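Long-range contacts in metallo-beta-lactamase family protein (Thermus thermophilus, PDB 2ZO4), which holds a two-zinc site in a metallo-beta-lactamase fold and probably acts as a hydrolase of unestablished substrate: residues A34-A39 and L67-H72; D74-S79 and V141-N146; D213-L218 and E246-H251; R220-G225 and D239-A244. One frame throughout, in Å; residues are numbered along the deposited sequence.

Contact 1. Residues A34-A39 and L67-H72. With ZN (zinc ion), chain B.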
# COMPACT_ATOMS: atom_id res chain seq x y z
N ALA A 34 -5.22 -17.05 10.47
CA ALA A 34 -4.84 -15.65 10.31
C ALA A 34 -5.10 -15.17 8.89
O ALA A 34 -5.02 -15.94 7.94
CB ALA A 34 -3.38 -15.47 10.65
N LEU A 35 -5.42 -13.89 8.77
CA LEU A 35 -5.53 -13.23 7.47
C LEU A 35 -4.46 -12.16 7.29
O LEU A 35 -4.24 -11.34 8.18
CB LEU A 35 -6.91 -12.60 7.28
CG LEU A 35 -7.98 -13.31 6.46
CD1 LEU A 35 -9.25 -12.49 6.49
CD2 LEU A 35 -7.54 -13.55 5.02
N VAL A 36 -3.81 -12.19 6.13
CA VAL A 36 -2.96 -11.10 5.69
C VAL A 36 -3.84 -10.22 4.79
O VAL A 36 -4.23 -10.63 3.69
CB VAL A 36 -1.70 -11.59 4.93
CG1 VAL A 36 -0.88 -10.42 4.42
CG2 VAL A 36 -0.85 -12.48 5.84
N ASP A 37 -4.16 -9.02 5.29
CA ASP A 37 -5.07 -8.06 4.65
C ASP A 37 -6.54 -8.53 4.65
O ASP A 37 -6.81 -9.71 4.86
CB ASP A 37 -4.56 -7.64 3.26
CG ASP A 37 -3.24 -6.89 3.34
OD1 ASP A 37 -2.93 -6.33 4.42
OD2 ASP A 37 -2.50 -6.85 2.33
N THR A 38 -7.47 -7.60 4.45
CA THR A 38 -8.88 -7.84 4.81
C THR A 38 -9.93 -7.33 3.82
O THR A 38 -11.13 -7.46 4.08
CB THR A 38 -9.24 -7.19 6.18
OG1 THR A 38 -9.06 -5.77 6.10
CG2 THR A 38 -8.39 -7.75 7.29
N ALA A 39 -9.50 -6.77 2.69
CA ALA A 39 -10.39 -6.06 1.77
C ALA A 39 -11.15 -4.94 2.49
O ALA A 39 -10.59 -4.27 3.36
CB ALA A 39 -11.35 -7.03 1.06
N LEU A 67 -3.03 -9.56 10.01
CA LEU A 67 -1.76 -8.92 9.69
C LEU A 67 -1.96 -7.96 8.51
O LEU A 67 -2.27 -8.39 7.40
CB LEU A 67 -0.68 -9.97 9.37
CG LEU A 67 -0.43 -11.06 10.42
CD1 LEU A 67 0.57 -12.08 9.91
CD2 LEU A 67 0.05 -10.46 11.75
N LEU A 68 -1.79 -6.66 8.76
CA LEU A 68 -1.99 -5.65 7.72
C LEU A 68 -0.69 -5.18 7.10
O LEU A 68 0.22 -4.73 7.81
CB LEU A 68 -2.76 -4.44 8.27
CG LEU A 68 -4.18 -4.66 8.80
CD1 LEU A 68 -4.78 -3.34 9.30
CD2 LEU A 68 -5.09 -5.29 7.75
N THR A 69 -0.60 -5.27 5.78
CA THR A 69 0.56 -4.74 5.06
C THR A 69 0.59 -3.22 5.12
O THR A 69 1.65 -2.63 5.32
CB THR A 69 0.60 -5.22 3.59
OG1 THR A 69 -0.58 -4.79 2.91
CG2 THR A 69 0.72 -6.75 3.52
N HIS A 70 -0.58 -2.60 4.98
CA HIS A 70 -0.72 -1.14 5.05
C HIS A 70 -2.18 -0.67 5.23
O HIS A 70 -3.10 -1.49 5.28
CB HIS A 70 -0.06 -0.46 3.85
CG HIS A 70 -0.61 -0.87 2.51
ND1 HIS A 70 -0.67 -2.18 2.09
CD2 HIS A 70 -1.10 -0.12 1.49
CE1 HIS A 70 -1.18 -2.23 0.88
NE2 HIS A 70 -1.45 -1.00 0.48
N HIS A 71 -2.35 0.65 5.32
CA HIS A 71 -3.61 1.29 5.69
C HIS A 71 -4.58 1.55 4.54
O HIS A 71 -5.69 2.05 4.78
CB HIS A 71 -3.32 2.64 6.36
CG HIS A 71 -2.91 3.70 5.39
ND1 HIS A 71 -1.62 3.82 4.92
CD2 HIS A 71 -3.62 4.68 4.78
CE1 HIS A 71 -1.54 4.83 4.07
NE2 HIS A 71 -2.74 5.37 3.97
N HIS A 72 -4.17 1.28 3.30
CA HIS A 72 -5.05 1.56 2.16
C HIS A 72 -6.34 0.74 2.29
O HIS A 72 -6.32 -0.38 2.80
CB HIS A 72 -4.34 1.31 0.82
CG HIS A 72 -3.22 2.26 0.54
ND1 HIS A 72 -2.29 2.05 -0.45
CD2 HIS A 72 -2.86 3.43 1.14
CE1 HIS A 72 -1.42 3.05 -0.47
NE2 HIS A 72 -1.75 3.90 0.49
ZN ZN B . -1.92 0.07 -1.42
O HOH W 1 -3.63 -0.60 -2.25
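Thr69 OG1, turned to Asp37 by its place between the backbone N and the carbonyl carbon (chi1 60°), gives and receives: it donates to Asp37 OD2 at 2.9 Å and accepts from His70 ND1 at 2.7 Å, the oxygen lying near the His70 ring plane (N-H...O 145°). Asp37 OD1 takes the backbone N-H of Thr69 (N to OD1 2.9 Å, 171°). Both oxygens use syn lone pairs, gripping one residue by its N-H and its hydroxyl, which fixes the rotation of the carboxylate. His75 ND1 also bonds to OD2. Asp37 is thus a second-shell residue for the two-zinc centre, reaching His70 through Thr69 and His75 directly. His70 NE2 and His72 ND1 bind one zinc, each at 2.2 Å, with a water, His171 and Asp190 completing the site. Leu67 N reaches Leu35 O at 2.8 Å and Asp37 N reaches Leu67 O at 2.9 Å, a parallel bridge around Val36. Strands 32-36 and 65-68 form a beta-alpha-beta unit with helix 43-55; Val36 and Leu67 share one face of their sheet, where Leu67 packs on strand 155-158 of the second sheet, while strand 21-29 flanks Val36.

Contact 2. Residues D74-S79 and V141-N146; sequences DHYGLS and VHPPQN. With ZN (zinc ion), chain C.
His142 and Gly77 supply the polar link across the contact: His142 N donates to Gly77 O at 2.8 Å (N-H...O 156°), in the carbonyl plane and on a lone pair. The same oxygen lies at the edge of the His142 ring, near its plane. Tyr76 O is gripped twice by Ser79, through its N and through OG at 2.7 Å, closing a type I turn and setting OG over the centre of the Tyr76 ring.

Apolar contacts gather round that ring; Tyr76 CG, anti to the backbone N (chi1 168°), directs it toward Val141 and the prolines. Val141 CG1 meets it edge-on, in plane, 3.7 Å from Tyr76 CE2. The two prolines approach obliquely, with Pro143 CB 3.3 Å from Tyr76 OH and Pro144 CD 3.5 Å from Tyr76 CZ; Pro144 CD also abuts Ser79 OG at 3.2 Å. Trp103 stacks on the ring, and the phenol oxygen bonds to His100 ND1.

Metal bonds occupy the other end of residues 74-79: Asp74 OD2 (2.3 Å) and His75 NE2 (2.1 Å) bind the second zinc, continuing the family's HxHxDH motif, with Asp190, His233 and the zinc-bridging water. Neither ligand touches residues 141-146. The chemistry implies that the loop joins the turn following the metal ligands by C-H packing and one backbone bond between the segments, His142 adding another with Gly80, without entering the coordination sphere.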
# COMPACT_ATOMS: atom_id res chain seq x y z
N ASP A 74 -8.38 -1.06 0.52
CA ASP A 74 -8.45 -2.42 -0.02
C ASP A 74 -7.73 -3.49 0.80
O ASP A 74 -7.89 -4.69 0.55
CB ASP A 74 -7.98 -2.44 -1.49
CG ASP A 74 -6.61 -1.81 -1.69
OD1 ASP A 74 -6.29 -0.78 -1.04
OD2 ASP A 74 -5.84 -2.34 -2.52
N HIS A 75 -6.93 -3.07 1.79
CA HIS A 75 -6.19 -4.00 2.65
C HIS A 75 -6.64 -3.88 4.11
O HIS A 75 -6.62 -4.86 4.86
CB HIS A 75 -4.68 -3.72 2.54
CG HIS A 75 -4.14 -3.85 1.15
ND1 HIS A 75 -3.45 -4.97 0.72
CD2 HIS A 75 -4.19 -3.02 0.09
CE1 HIS A 75 -3.10 -4.81 -0.54
NE2 HIS A 75 -3.54 -3.64 -0.95
N TYR A 76 -7.09 -2.69 4.47
CA TYR A 76 -7.31 -2.29 5.86
C TYR A 76 -8.80 -2.18 6.21
O TYR A 76 -9.16 -2.15 7.39
CB TYR A 76 -6.58 -0.95 6.03
CG TYR A 76 -6.81 -0.10 7.27
CD1 TYR A 76 -5.84 -0.01 8.26
CD2 TYR A 76 -7.95 0.70 7.40
CE1 TYR A 76 -6.02 0.81 9.37
CE2 TYR A 76 -8.14 1.51 8.51
CZ TYR A 76 -7.17 1.57 9.49
OH TYR A 76 -7.37 2.39 10.57
N GLY A 77 -9.64 -2.16 5.18
CA GLY A 77 -11.07 -1.84 5.32
C GLY A 77 -11.91 -2.68 6.27
O GLY A 77 -12.78 -2.16 6.95
N LEU A 78 -11.66 -3.99 6.31
CA LEU A 78 -12.41 -4.87 7.21
C LEU A 78 -11.72 -5.20 8.54
O LEU A 78 -12.26 -5.97 9.34
CB LEU A 78 -12.86 -6.15 6.50
CG LEU A 78 -14.01 -6.05 5.49
CD1 LEU A 78 -14.33 -7.42 4.90
CD2 LEU A 78 -15.26 -5.45 6.13
N SER A 79 -10.54 -4.62 8.77
CA SER A 79 -9.76 -4.94 9.98
C SER A 79 -10.51 -4.68 11.28
O SER A 79 -10.42 -5.46 12.23
CB SER A 79 -8.41 -4.22 9.97
OG SER A 79 -8.56 -2.81 9.91
N VAL A 141 -14.76 1.71 5.11
CA VAL A 141 -13.62 1.42 5.97
C VAL A 141 -14.03 1.33 7.44
O VAL A 141 -14.68 2.23 7.97
CB VAL A 141 -12.48 2.45 5.78
CG1 VAL A 141 -11.38 2.24 6.82
CG2 VAL A 141 -11.91 2.36 4.37
N HIS A 142 -13.64 0.22 8.07
CA HIS A 142 -13.89 -0.01 9.49
C HIS A 142 -12.54 -0.08 10.20
O HIS A 142 -11.93 -1.14 10.26
CB HIS A 142 -14.67 -1.31 9.69
CG HIS A 142 -15.95 -1.36 8.92
ND1 HIS A 142 -17.18 -1.10 9.49
CD2 HIS A 142 -16.20 -1.60 7.61
CE1 HIS A 142 -18.12 -1.20 8.58
NE2 HIS A 142 -17.55 -1.50 7.42
N PRO A 143 -12.06 1.07 10.71
CA PRO A 143 -10.74 1.14 11.34
C PRO A 143 -10.67 0.37 12.66
O PRO A 143 -11.64 0.39 13.43
CB PRO A 143 -10.55 2.64 11.59
CG PRO A 143 -11.60 3.33 10.77
CD PRO A 143 -12.74 2.38 10.73
N PRO A 144 -9.54 -0.32 12.91
CA PRO A 144 -9.36 -1.01 14.18
C PRO A 144 -9.17 -0.00 15.31
O PRO A 144 -8.62 1.08 15.09
CB PRO A 144 -8.07 -1.82 13.96
CG PRO A 144 -7.33 -1.08 12.92
CD PRO A 144 -8.38 -0.48 12.03
N GLN A 145 -9.65 -0.35 16.50
CA GLN A 145 -9.55 0.53 17.66
C GLN A 145 -8.24 0.34 18.40
O GLN A 145 -7.62 1.31 18.83
CB GLN A 145 -10.73 0.30 18.62
CG GLN A 145 -11.92 1.19 18.34
CD GLN A 145 -12.54 0.94 16.98
OE1 GLN A 145 -12.92 -0.19 16.67
NE2 GLN A 145 -12.63 1.98 16.16
N ASN A 146 -7.83 -0.92 18.55
CA ASN A 146 -6.63 -1.27 19.30
C ASN A 146 -5.64 -2.12 18.49
O ASN A 146 -5.29 -3.22 18.92
CB ASN A 146 -7.00 -2.00 20.60
CG ASN A 146 -8.17 -1.37 21.34
OD1 ASN A 146 -8.17 -0.17 21.62
ND2 ASN A 146 -9.18 -2.19 21.66
ZN ZN C . -3.53 -2.53 -2.69
O HOH W 1 -3.63 -0.60 -2.25

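Contact 3. Residues D213-L218 and E246-H251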
# COMPACT_ATOMS: atom_id res chain seq x y z
N ASP A 213 12.08 6.62 -0.19
CA ASP A 213 11.73 5.44 0.61
C ASP A 213 11.40 4.23 -0.27
O ASP A 213 11.85 3.12 0.01
CB ASP A 213 10.50 5.72 1.48
CG ASP A 213 10.81 6.58 2.69
OD1 ASP A 213 11.95 6.56 3.19
OD2 ASP A 213 9.87 7.27 3.14
N PHE A 214 10.60 4.47 -1.31
CA PHE A 214 10.12 3.41 -2.19
C PHE A 214 11.26 2.72 -2.92
O PHE A 214 11.29 1.50 -3.01
CB PHE A 214 9.11 3.95 -3.21
CG PHE A 214 8.48 2.89 -4.07
CD1 PHE A 214 7.48 2.06 -3.56
CD2 PHE A 214 8.88 2.72 -5.39
CE1 PHE A 214 6.90 1.06 -4.35
CE2 PHE A 214 8.30 1.73 -6.19
CZ PHE A 214 7.31 0.90 -5.67
N LEU A 215 12.20 3.52 -3.42
CA LEU A 215 13.35 2.99 -4.15
C LEU A 215 14.32 2.24 -3.23
O LEU A 215 14.92 1.25 -3.63
CB LEU A 215 14.05 4.10 -4.95
CG LEU A 215 13.21 4.77 -6.05
CD1 LEU A 215 13.88 6.03 -6.60
CD2 LEU A 215 12.89 3.80 -7.19
N ARG A 216 14.46 2.71 -1.99
CA ARG A 216 15.28 2.00 -1.01
C ARG A 216 14.63 0.67 -0.61
O ARG A 216 15.32 -0.32 -0.36
CB ARG A 216 15.55 2.88 0.22
CG ARG A 216 16.45 2.24 1.26
CD ARG A 216 17.58 3.18 1.67
NE ARG A 216 18.78 2.98 0.85
CZ ARG A 216 19.82 2.22 1.22
NH1 ARG A 216 19.83 1.59 2.38
NH2 ARG A 216 20.87 2.10 0.40
N SER A 217 13.30 0.65 -0.57
CA SER A 217 12.54 -0.57 -0.26
C SER A 217 12.70 -1.62 -1.36
O SER A 217 12.87 -2.80 -1.06
CB SER A 217 11.06 -0.25 -0.02
OG SER A 217 10.91 0.55 1.13
N LEU A 218 12.67 -1.17 -2.61
CA LEU A 218 12.93 -2.04 -3.77
C LEU A 218 14.33 -2.65 -3.71
O LEU A 218 14.50 -3.83 -4.02
CB LEU A 218 12.76 -1.27 -5.08
CG LEU A 218 11.41 -0.65 -5.46
CD1 LEU A 218 11.56 0.16 -6.74
CD2 LEU A 218 10.31 -1.70 -5.60
N GLU A 246 13.32 -3.93 -12.27
CA GLU A 246 12.42 -3.36 -13.29
C GLU A 246 11.66 -2.12 -12.79
O GLU A 246 11.48 -1.16 -13.53
CB GLU A 246 11.43 -4.41 -13.80
CG GLU A 246 12.04 -5.42 -14.77
CD GLU A 246 11.12 -6.60 -15.08
OE1 GLU A 246 9.95 -6.62 -14.62
OE2 GLU A 246 11.57 -7.53 -15.79
N LEU A 247 11.23 -2.16 -11.53
CA LEU A 247 10.49 -1.04 -10.94
C LEU A 247 11.39 0.15 -10.64
O LEU A 247 10.96 1.30 -10.69
CB LEU A 247 9.73 -1.48 -9.69
CG LEU A 247 8.48 -2.33 -9.95
CD1 LEU A 247 7.96 -2.94 -8.66
CD2 LEU A 247 7.41 -1.51 -10.64
N LYS A 248 12.65 -0.15 -10.31
CA LYS A 248 13.70 0.85 -10.19
C LYS A 248 13.84 1.60 -11.51
O LYS A 248 13.77 2.83 -11.55
CB LYS A 248 15.02 0.16 -9.87
CG LYS A 248 15.76 0.74 -8.71
CD LYS A 248 15.21 0.19 -7.41
CE LYS A 248 16.23 0.30 -6.30
NZ LYS A 248 16.41 1.69 -5.78
N ALA A 249 14.02 0.84 -12.59
CA ALA A 249 14.21 1.39 -13.93
C ALA A 249 12.98 2.16 -14.41
O ALA A 249 13.10 3.21 -15.04
CB ALA A 249 14.57 0.27 -14.92
N HIS A 250 11.81 1.62 -14.09
CA HIS A 250 10.52 2.26 -14.38
C HIS A 250 10.45 3.68 -13.83
O HIS A 250 10.12 4.62 -14.55
CB HIS A 250 9.37 1.41 -13.83
CG HIS A 250 8.02 2.06 -13.96
ND1 HIS A 250 7.40 2.24 -15.18
CD2 HIS A 250 7.19 2.57 -13.03
CE1 HIS A 250 6.23 2.83 -14.99
NE2 HIS A 250 6.08 3.05 -13.69
N HIS A 251 10.75 3.83 -12.54
CA HIS A 251 10.66 5.14 -11.90
C HIS A 251 11.75 6.10 -12.37
O HIS A 251 11.53 7.30 -12.45
CB HIS A 251 10.63 5.01 -10.38
CG HIS A 251 9.31 4.52 -9.87
ND1 HIS A 251 8.21 5.35 -9.75
CD2 HIS A 251 8.90 3.29 -9.50
CE1 HIS A 251 7.19 4.64 -9.30
NE2 HIS A 251 7.58 3.39 -9.14
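Bends at chi2 and chi4 shape the Lys248 chain against helix 210-222: the first sets CD 3.7 Å from Leu218 CB, and the second delivers NZ to Leu215 O at 2.7 Å. The ammonium arrives from well above the carbonyl plane, and it has a second partner in the salt bridge to Asp219 OD2. Leu218 and the methylenes of Lys248 run alongside one another, oppositely directed, so the lysine contributes both an apolar flank and a charged tip. Phe214 CG, anti to its backbone N (chi1 -175°), directs the ring toward His251.

These contacts join an antiparallel helix pair, helix 210-222 against helix 240-261, whose short segments have axes 9.9 Å apart at closest approach and N-to-C directions 154° apart. Strand 228-231 lies between the two helices in the chain and forms an edge of the five-stranded sheet.

Among the buried side chains, Leu218 crosses Leu247 at about a right angle, with CD1 3.8 Å from Leu247 CB. Leu215 CD2, from a partly exposed residue, approaches His251 CB obliquely at 4.1 Å. The Phe214 and His251 rings have centroids 5.2 Å apart and planes at 70°, an oblique pairing in which CE2 of Phe214 comes 3.5 Å from NE2 of His251. That nitrogen is hydrogen-bonded to Ser197 OG, while ND1 of His251 pairs with His295 NE2 on helix 286-301; the imidazole is thereby fixed at both nitrogens. Phe214 also approaches the zinc ligand His171, their side chains about 4 Å apart at the nearest atoms.

Contact 4. Residues R220-G225 and D239-A244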
# COMPACT_ATOMS: atom_id res chain seq x y z
N ARG A 220 16.05 -3.19 -0.93
CA ARG A 220 15.97 -4.14 0.18
C ARG A 220 15.37 -5.47 -0.28
O ARG A 220 15.93 -6.53 -0.00
CB ARG A 220 15.16 -3.54 1.34
CG ARG A 220 15.38 -4.19 2.71
CD ARG A 220 14.16 -5.00 3.16
NE ARG A 220 14.35 -5.54 4.51
CZ ARG A 220 13.94 -4.95 5.64
NH1 ARG A 220 13.30 -3.78 5.60
NH2 ARG A 220 14.16 -5.53 6.81
N LEU A 221 14.25 -5.40 -0.99
CA LEU A 221 13.59 -6.59 -1.54
C LEU A 221 14.42 -7.29 -2.62
O LEU A 221 14.39 -8.51 -2.72
CB LEU A 221 12.20 -6.25 -2.09
CG LEU A 221 11.16 -5.69 -1.11
CD1 LEU A 221 9.84 -5.43 -1.82
CD2 LEU A 221 10.97 -6.62 0.10
N ALA A 222 15.16 -6.51 -3.41
CA ALA A 222 16.01 -7.07 -4.47
C ALA A 222 17.10 -7.98 -3.91
O ALA A 222 17.41 -9.02 -4.50
CB ALA A 222 16.62 -5.95 -5.30
N ASP A 223 17.67 -7.59 -2.77
CA ASP A 223 18.77 -8.33 -2.13
C ASP A 223 18.29 -9.38 -1.13
O ASP A 223 19.10 -10.09 -0.53
CB ASP A 223 19.72 -7.35 -1.43
CG ASP A 223 20.32 -6.32 -2.38
OD1 ASP A 223 20.80 -6.71 -3.46
OD2 ASP A 223 20.31 -5.12 -2.03
N LEU A 224 16.97 -9.48 -0.96
CA LEU A 224 16.38 -10.36 0.05
C LEU A 224 16.71 -11.84 -0.18
O LEU A 224 16.96 -12.58 0.77
CB LEU A 224 14.86 -10.16 0.12
CG LEU A 224 14.08 -10.77 1.30
CD1 LEU A 224 14.53 -10.19 2.66
CD2 LEU A 224 12.59 -10.55 1.09
N GLY A 225 16.70 -12.26 -1.44
CA GLY A 225 16.92 -13.67 -1.78
C GLY A 225 15.64 -14.48 -1.79
O GLY A 225 15.67 -15.71 -1.69
N ASP A 239 10.55 -14.05 -10.16
CA ASP A 239 11.88 -13.49 -9.92
C ASP A 239 11.75 -12.12 -9.24
O ASP A 239 11.49 -11.10 -9.89
CB ASP A 239 12.68 -13.39 -11.22
CG ASP A 239 14.18 -13.14 -10.98
OD1 ASP A 239 14.53 -12.44 -10.01
OD2 ASP A 239 15.00 -13.63 -11.78
N VAL A 240 11.94 -12.11 -7.92
CA VAL A 240 11.73 -10.93 -7.10
C VAL A 240 12.78 -9.84 -7.37
O VAL A 240 12.43 -8.67 -7.50
CB VAL A 240 11.67 -11.29 -5.59
CG1 VAL A 240 11.59 -10.03 -4.72
CG2 VAL A 240 10.48 -12.19 -5.32
N ARG A 241 14.05 -10.24 -7.48
CA ARG A 241 15.13 -9.31 -7.78
C ARG A 241 14.90 -8.63 -9.12
O ARG A 241 15.10 -7.41 -9.25
CB ARG A 241 16.51 -10.00 -7.77
CG ARG A 241 17.67 -9.05 -8.11
CD ARG A 241 19.03 -9.75 -8.24
NE ARG A 241 19.55 -10.22 -6.95
CZ ARG A 241 20.21 -9.46 -6.08
NH1 ARG A 241 20.44 -8.17 -6.32
NH2 ARG A 241 20.64 -10.00 -4.94
N GLN A 242 14.47 -9.41 -10.11
CA GLN A 242 14.24 -8.91 -11.46
C GLN A 242 13.14 -7.86 -11.49
O GLN A 242 13.32 -6.80 -12.08
CB GLN A 242 13.91 -10.05 -12.43
CG GLN A 242 13.76 -9.63 -13.88
CD GLN A 242 13.38 -10.78 -14.79
OE1 GLN A 242 13.98 -11.85 -14.75
NE2 GLN A 242 12.37 -10.56 -15.63
N ARG A 243 12.01 -8.15 -10.85
CA ARG A 243 10.91 -7.19 -10.79
C ARG A 243 11.28 -5.92 -10.02
O ARG A 243 10.92 -4.82 -10.42
CB ARG A 243 9.64 -7.83 -10.21
CG ARG A 243 8.38 -6.96 -10.32
CD ARG A 243 8.13 -6.50 -11.76
NE ARG A 243 7.05 -5.51 -11.84
CZ ARG A 243 6.94 -4.60 -12.80
NH1 ARG A 243 7.82 -4.54 -13.79
NH2 ARG A 243 5.92 -3.75 -12.78
N ALA A 244 12.00 -6.08 -8.91
CA ALA A 244 12.49 -4.94 -8.12
C ALA A 244 13.41 -4.05 -8.96
O ALA A 244 13.32 -2.82 -8.89
CB ALA A 244 13.21 -5.43 -6.88
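Arg241 spreads one face of its guanidinium over the backbone of Ala222 and Asp223: Ala222 O lies above the centre of the group, 3.2 Å from Arg241 CZ, and Asp223 N is over the same face. None of the guanidinium nitrogens makes a hydrogen bond to that carbonyl. The bond goes instead from Arg241 NH1 to Asp223 OD1, at 3.2 Å with an N-H...O angle of 143°. Here the oxygen is met nearly along its C-O bond but stands tilted from the guanidinium plane, and the two planar groups are 53° apart; the salt bridge is consequently far from coplanar. Arg241 CG, anti to the backbone N (chi1 179°), passes 3.6 Å from Ala222 O.

Inward of this pair, Ala222 CB meets Ala244 CB at 3.8 Å. These small side chains accompany a close backbone approach, the CA atoms of Ala222 and Arg241 being 4.1 Å apart. Val240 CG1, at the start of helix 240-261, rests against Leu221 O.

Chemically, a cationic group laid on a carbonyl at the C-terminal end of helix 210-222 would be expected to interact favourably with the helix dipole, while the long, bent, exposed salt bridge probably adds modestly.

Contacts 1 and 2 are buried and lie next to each other, their centres about 8 Å apart; each supplies ligands to a different zinc, the bridging water belongs to both, and a carboxylate of contact 1 supports a zinc ligand of contact 2. Contacts 3 and 4 sit across the chain's centre from contact 2 and share helices 210-222 and 240-261, contact 4 being nested inside the loop closed by contact 3. Chemistry follows place: strand pairing and second-shell bonds in contact 1, C-H packing with one backbone bond in contact 2, mixed apolar and lysine contacts in partly buried contact 3, and in contact 4 an alanine interior edged by an exposed salt bridge.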